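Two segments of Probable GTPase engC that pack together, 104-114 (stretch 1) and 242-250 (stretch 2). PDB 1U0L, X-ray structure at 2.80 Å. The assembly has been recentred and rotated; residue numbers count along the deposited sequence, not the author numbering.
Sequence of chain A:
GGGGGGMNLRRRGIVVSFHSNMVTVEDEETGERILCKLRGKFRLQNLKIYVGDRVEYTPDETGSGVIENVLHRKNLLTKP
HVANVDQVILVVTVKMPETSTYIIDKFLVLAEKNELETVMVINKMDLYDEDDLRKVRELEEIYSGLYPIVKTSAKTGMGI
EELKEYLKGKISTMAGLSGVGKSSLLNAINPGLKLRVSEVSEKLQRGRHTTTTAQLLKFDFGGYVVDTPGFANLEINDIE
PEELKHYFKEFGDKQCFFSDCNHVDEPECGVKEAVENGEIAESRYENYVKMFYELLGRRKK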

# COMPACT_ATOMS: atom_id res chain seq x y z
N ILE A 104 -4.93 -11.52 -3.23
CA ILE A 104 -4.05 -10.63 -3.98
C ILE A 104 -4.82 -9.51 -4.70
O ILE A 104 -4.40 -8.35 -4.67
CB ILE A 104 -3.24 -11.38 -5.05
CG1 ILE A 104 -2.28 -12.37 -4.41
CG2 ILE A 104 -2.44 -10.40 -5.87
CD1 ILE A 104 -1.43 -13.10 -5.41
N ASP A 105 -5.93 -9.86 -5.34
CA ASP A 105 -6.70 -8.86 -6.07
C ASP A 105 -7.45 -7.91 -5.15
O ASP A 105 -7.72 -6.76 -5.51
CB ASP A 105 -7.67 -9.54 -7.05
CG ASP A 105 -6.94 -10.28 -8.15
OD1 ASP A 105 -5.78 -9.89 -8.45
OD2 ASP A 105 -7.52 -11.23 -8.72
N LYS A 106 -7.78 -8.37 -3.95
CA LYS A 106 -8.48 -7.51 -3.00
C LYS A 106 -7.47 -6.47 -2.53
O LYS A 106 -7.80 -5.29 -2.34
CB LYS A 106 -9.01 -8.33 -1.84
CG LYS A 106 -9.57 -7.49 -0.73
CD LYS A 106 -10.57 -8.23 0.09
CE LYS A 106 -11.81 -8.53 -0.73
NZ LYS A 106 -12.87 -9.16 0.12
N PHE A 107 -6.22 -6.90 -2.37
CA PHE A 107 -5.16 -6.00 -1.96
C PHE A 107 -4.92 -4.96 -3.04
O PHE A 107 -4.84 -3.76 -2.74
CB PHE A 107 -3.87 -6.79 -1.69
CG PHE A 107 -3.70 -7.18 -0.27
CD1 PHE A 107 -3.30 -8.47 0.07
CD2 PHE A 107 -3.95 -6.26 0.75
CE1 PHE A 107 -3.15 -8.84 1.41
CE2 PHE A 107 -3.81 -6.62 2.09
CZ PHE A 107 -3.41 -7.92 2.43
N LEU A 108 -4.81 -5.42 -4.29
CA LEU A 108 -4.60 -4.52 -5.41
C LEU A 108 -5.78 -3.55 -5.53
O LEU A 108 -5.58 -2.36 -5.73
CB LEU A 108 -4.43 -5.31 -6.71
CG LEU A 108 -3.15 -6.15 -6.78
CD1 LEU A 108 -3.20 -7.06 -7.99
CD2 LEU A 108 -1.94 -5.24 -6.84
N VAL A 109 -7.00 -4.06 -5.38
CA VAL A 109 -8.18 -3.20 -5.46
C VAL A 109 -8.02 -2.06 -4.45
O VAL A 109 -8.24 -0.90 -4.77
CB VAL A 109 -9.48 -3.98 -5.16
CG1 VAL A 109 -10.63 -3.02 -4.95
CG2 VAL A 109 -9.80 -4.92 -6.31
N LEU A 110 -7.62 -2.41 -3.23
CA LEU A 110 -7.41 -1.42 -2.17
C LEU A 110 -6.30 -0.42 -2.51
O LEU A 110 -6.45 0.79 -2.29
CB LEU A 110 -7.07 -2.12 -0.85
CG LEU A 110 -8.26 -2.75 -0.14
CD1 LEU A 110 -7.75 -3.59 1.01
CD2 LEU A 110 -9.22 -1.69 0.33
N ALA A 111 -5.19 -0.91 -3.04
CA ALA A 111 -4.07 -0.05 -3.40
C ALA A 111 -4.49 0.91 -4.51
O ALA A 111 -4.11 2.09 -4.51
CB ALA A 111 -2.89 -0.90 -3.86
N GLU A 112 -5.28 0.40 -5.45
CA GLU A 112 -5.73 1.22 -6.56
C GLU A 112 -6.73 2.26 -6.03
O GLU A 112 -6.65 3.45 -6.36
CB GLU A 112 -6.38 0.35 -7.63
CG GLU A 112 -5.92 0.66 -9.05
CD GLU A 112 -4.52 0.14 -9.35
OE1 GLU A 112 -4.05 0.30 -10.49
OE2 GLU A 112 -3.88 -0.45 -8.44
N LYS A 113 -7.66 1.82 -5.20
CA LYS A 113 -8.64 2.73 -4.66
C LYS A 113 -7.99 3.93 -3.98
O LYS A 113 -8.47 5.06 -4.11
CB LYS A 113 -9.56 2.04 -3.67
CG LYS A 113 -10.52 3.00 -3.07
CD LYS A 113 -11.41 2.39 -2.02
CE LYS A 113 -12.39 3.45 -1.52
NZ LYS A 113 -13.07 4.17 -2.66
N ASN A 114 -6.90 3.70 -3.26
CA ASN A 114 -6.21 4.80 -2.57
C ASN A 114 -5.17 5.47 -3.45
O ASN A 114 -4.37 6.28 -2.97
CB ASN A 114 -5.58 4.30 -1.28
CG ASN A 114 -6.60 4.06 -0.21
OD1 ASN A 114 -6.94 4.97 0.55
ND2 ASN A 114 -7.13 2.85 -0.17
N GLU A 242 -20.81 -0.75 -8.51
CA GLU A 242 -20.51 -0.18 -9.82
C GLU A 242 -19.17 0.55 -9.87
O GLU A 242 -18.70 0.92 -10.95
CB GLU A 242 -21.64 0.78 -10.23
CG GLU A 242 -22.10 1.70 -9.11
CD GLU A 242 -23.08 1.04 -8.16
OE1 GLU A 242 -23.23 1.53 -7.02
OE2 GLU A 242 -23.72 0.04 -8.55
N GLU A 243 -18.55 0.74 -8.71
CA GLU A 243 -17.27 1.43 -8.63
C GLU A 243 -16.07 0.48 -8.77
O GLU A 243 -15.06 0.81 -9.41
CB GLU A 243 -17.19 2.17 -7.29
CG GLU A 243 -15.83 2.74 -6.94
CD GLU A 243 -15.85 3.48 -5.62
OE1 GLU A 243 -14.76 3.86 -5.14
OE2 GLU A 243 -16.96 3.68 -5.07
N LEU A 244 -16.20 -0.70 -8.18
CA LEU A 244 -15.17 -1.73 -8.20
C LEU A 244 -14.46 -1.92 -9.55
O LEU A 244 -13.23 -2.02 -9.60
CB LEU A 244 -15.80 -3.06 -7.79
CG LEU A 244 -15.12 -3.98 -6.78
CD1 LEU A 244 -15.71 -5.37 -6.97
CD2 LEU A 244 -13.62 -4.02 -6.98
N LYS A 245 -15.22 -1.96 -10.65
CA LYS A 245 -14.66 -2.18 -11.98
C LYS A 245 -13.48 -1.26 -12.34
O LYS A 245 -12.65 -1.61 -13.18
CB LYS A 245 -15.75 -2.04 -13.05
CG LYS A 245 -16.12 -0.60 -13.35
CD LYS A 245 -17.27 -0.48 -14.31
CE LYS A 245 -18.57 -0.88 -13.66
NZ LYS A 245 -19.72 -0.22 -14.32
N HIS A 246 -13.42 -0.09 -11.72
CA HIS A 246 -12.34 0.86 -11.98
C HIS A 246 -11.07 0.49 -11.23
O HIS A 246 -10.06 1.17 -11.33
CB HIS A 246 -12.75 2.27 -11.55
CG HIS A 246 -13.99 2.77 -12.21
ND1 HIS A 246 -14.14 2.81 -13.58
CD2 HIS A 246 -15.14 3.26 -11.69
CE1 HIS A 246 -15.34 3.28 -13.87
NE2 HIS A 246 -15.96 3.57 -12.74
N TYR A 247 -11.12 -0.59 -10.47
CA TYR A 247 -9.96 -0.98 -9.69
C TYR A 247 -9.31 -2.27 -10.20
O TYR A 247 -8.62 -2.98 -9.47
CB TYR A 247 -10.39 -1.07 -8.24
CG TYR A 247 -10.89 0.27 -7.73
CD1 TYR A 247 -11.93 0.34 -6.81
CD2 TYR A 247 -10.30 1.46 -8.15
CE1 TYR A 247 -12.37 1.57 -6.30
CE2 TYR A 247 -10.72 2.69 -7.65
CZ TYR A 247 -11.75 2.73 -6.72
OH TYR A 247 -12.13 3.93 -6.17
N PHE A 248 -9.55 -2.53 -11.48
CA PHE A 248 -8.99 -3.67 -12.19
C PHE A 248 -8.43 -3.11 -13.50
O PHE A 248 -9.13 -3.14 -14.52
CB PHE A 248 -10.07 -4.70 -12.51
CG PHE A 248 -10.35 -5.68 -11.40
CD1 PHE A 248 -11.13 -5.31 -10.31
CD2 PHE A 248 -9.82 -6.97 -11.46
CE1 PHE A 248 -11.37 -6.21 -9.28
CE2 PHE A 248 -10.05 -7.88 -10.44
CZ PHE A 248 -10.84 -7.50 -9.34
N LYS A 249 -7.21 -2.57 -13.46
CA LYS A 249 -6.56 -1.99 -14.64
C LYS A 249 -7.16 -2.52 -15.94
O LYS A 249 -7.76 -1.77 -16.70
CB LYS A 249 -5.07 -2.33 -14.68
CG LYS A 249 -4.16 -1.64 -13.68
CD LYS A 249 -2.71 -1.72 -14.18
CE LYS A 249 -1.74 -1.20 -13.17
NZ LYS A 249 -2.21 0.10 -12.60
N GLU A 250 -6.97 -3.82 -16.18
CA GLU A 250 -7.47 -4.48 -17.39
C GLU A 250 -8.80 -3.95 -17.88
O GLU A 250 -8.99 -3.77 -19.08
CB GLU A 250 -7.62 -5.99 -17.17
CG GLU A 250 -6.43 -6.66 -16.56
CD GLU A 250 -6.67 -7.01 -15.11
OE1 GLU A 250 -7.02 -6.10 -14.33
OE2 GLU A 250 -6.51 -8.20 -14.76

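Residues 104-113 form the last turns of a helix, held by regular i to i+4 backbone bonds such as Lys113 N to Val109 O at 2.8 Å. Asn114 is the first residue to leave helical geometry, and its side chain (chi1 m) turns back so that ND2 donates to Leu110 O at 3.0 Å, almost in line, using a carbonyl near the helix end. Against this helix lies a less regular segment, in which Tyr247 N reaches Leu244 O at 2.7 Å. The backbones come nearest at Val109 and Tyr247, whose CA atoms are 5.1 Å apart.

Val109 suits that place. Its branched side chain is short, and with chi1 at t both methyls face the other stretch: Val109 CG1 lies 3.7 Å from Leu244 CD2 and 3.8 Å from Tyr247 CB, and Val109 CG2, 3.6 Å from Phe248 CE1, is also near the leucine. Leu244 and Phe248 both reach inward from CA-to-CB bonds that do not point at the helix. Leu244 points sideways, with chi1 at -134°, between wells, and chi2 t; Phe248 points away, yet chi1 m and chi2 of 78° bring its ring back to the valine. Both are apolar, so these contacts withdraw hydrocarbon surface from water.

Tyr247 has the largest area covered in the contact. Its CA-to-CB bond points toward the helix, and chi1 m lays the ring along Lys113, whose CB sits 4.0 Å from the ring centroid and 19° off the normal, a CH-pi contact over the face. The phenol brings polarity to the far end of the ring: Tyr247 OH donates to Glu243 OE1 at 2.8 Å.

Lys113 combines two kinds of chemistry. Chi1 to chi3 are all t, extending its methylene chain past the tyrosine, and chi4 at p turns the amine so that NZ forms a salt bridge with Glu243 OE1 at 3.0 Å. Glu243 is itself fully extended, with chi1 and chi2 both t, and its OE1 accepts from both the lysine and the phenol, joining the two stretches through a single oxygen.

A second salt bridge joins Glu112 OE1 to Lys249 NZ at 2.8 Å. Glu112 points toward the other stretch, with chi1 off its wells at -133° and chi2 p, while its CB packs 4.1 Å from Tyr247 CD2. Lys249 starts sideways; its long chain, t at chi2 and chi3 and m at chi4, carries the charge to the carboxylate from an exposed position.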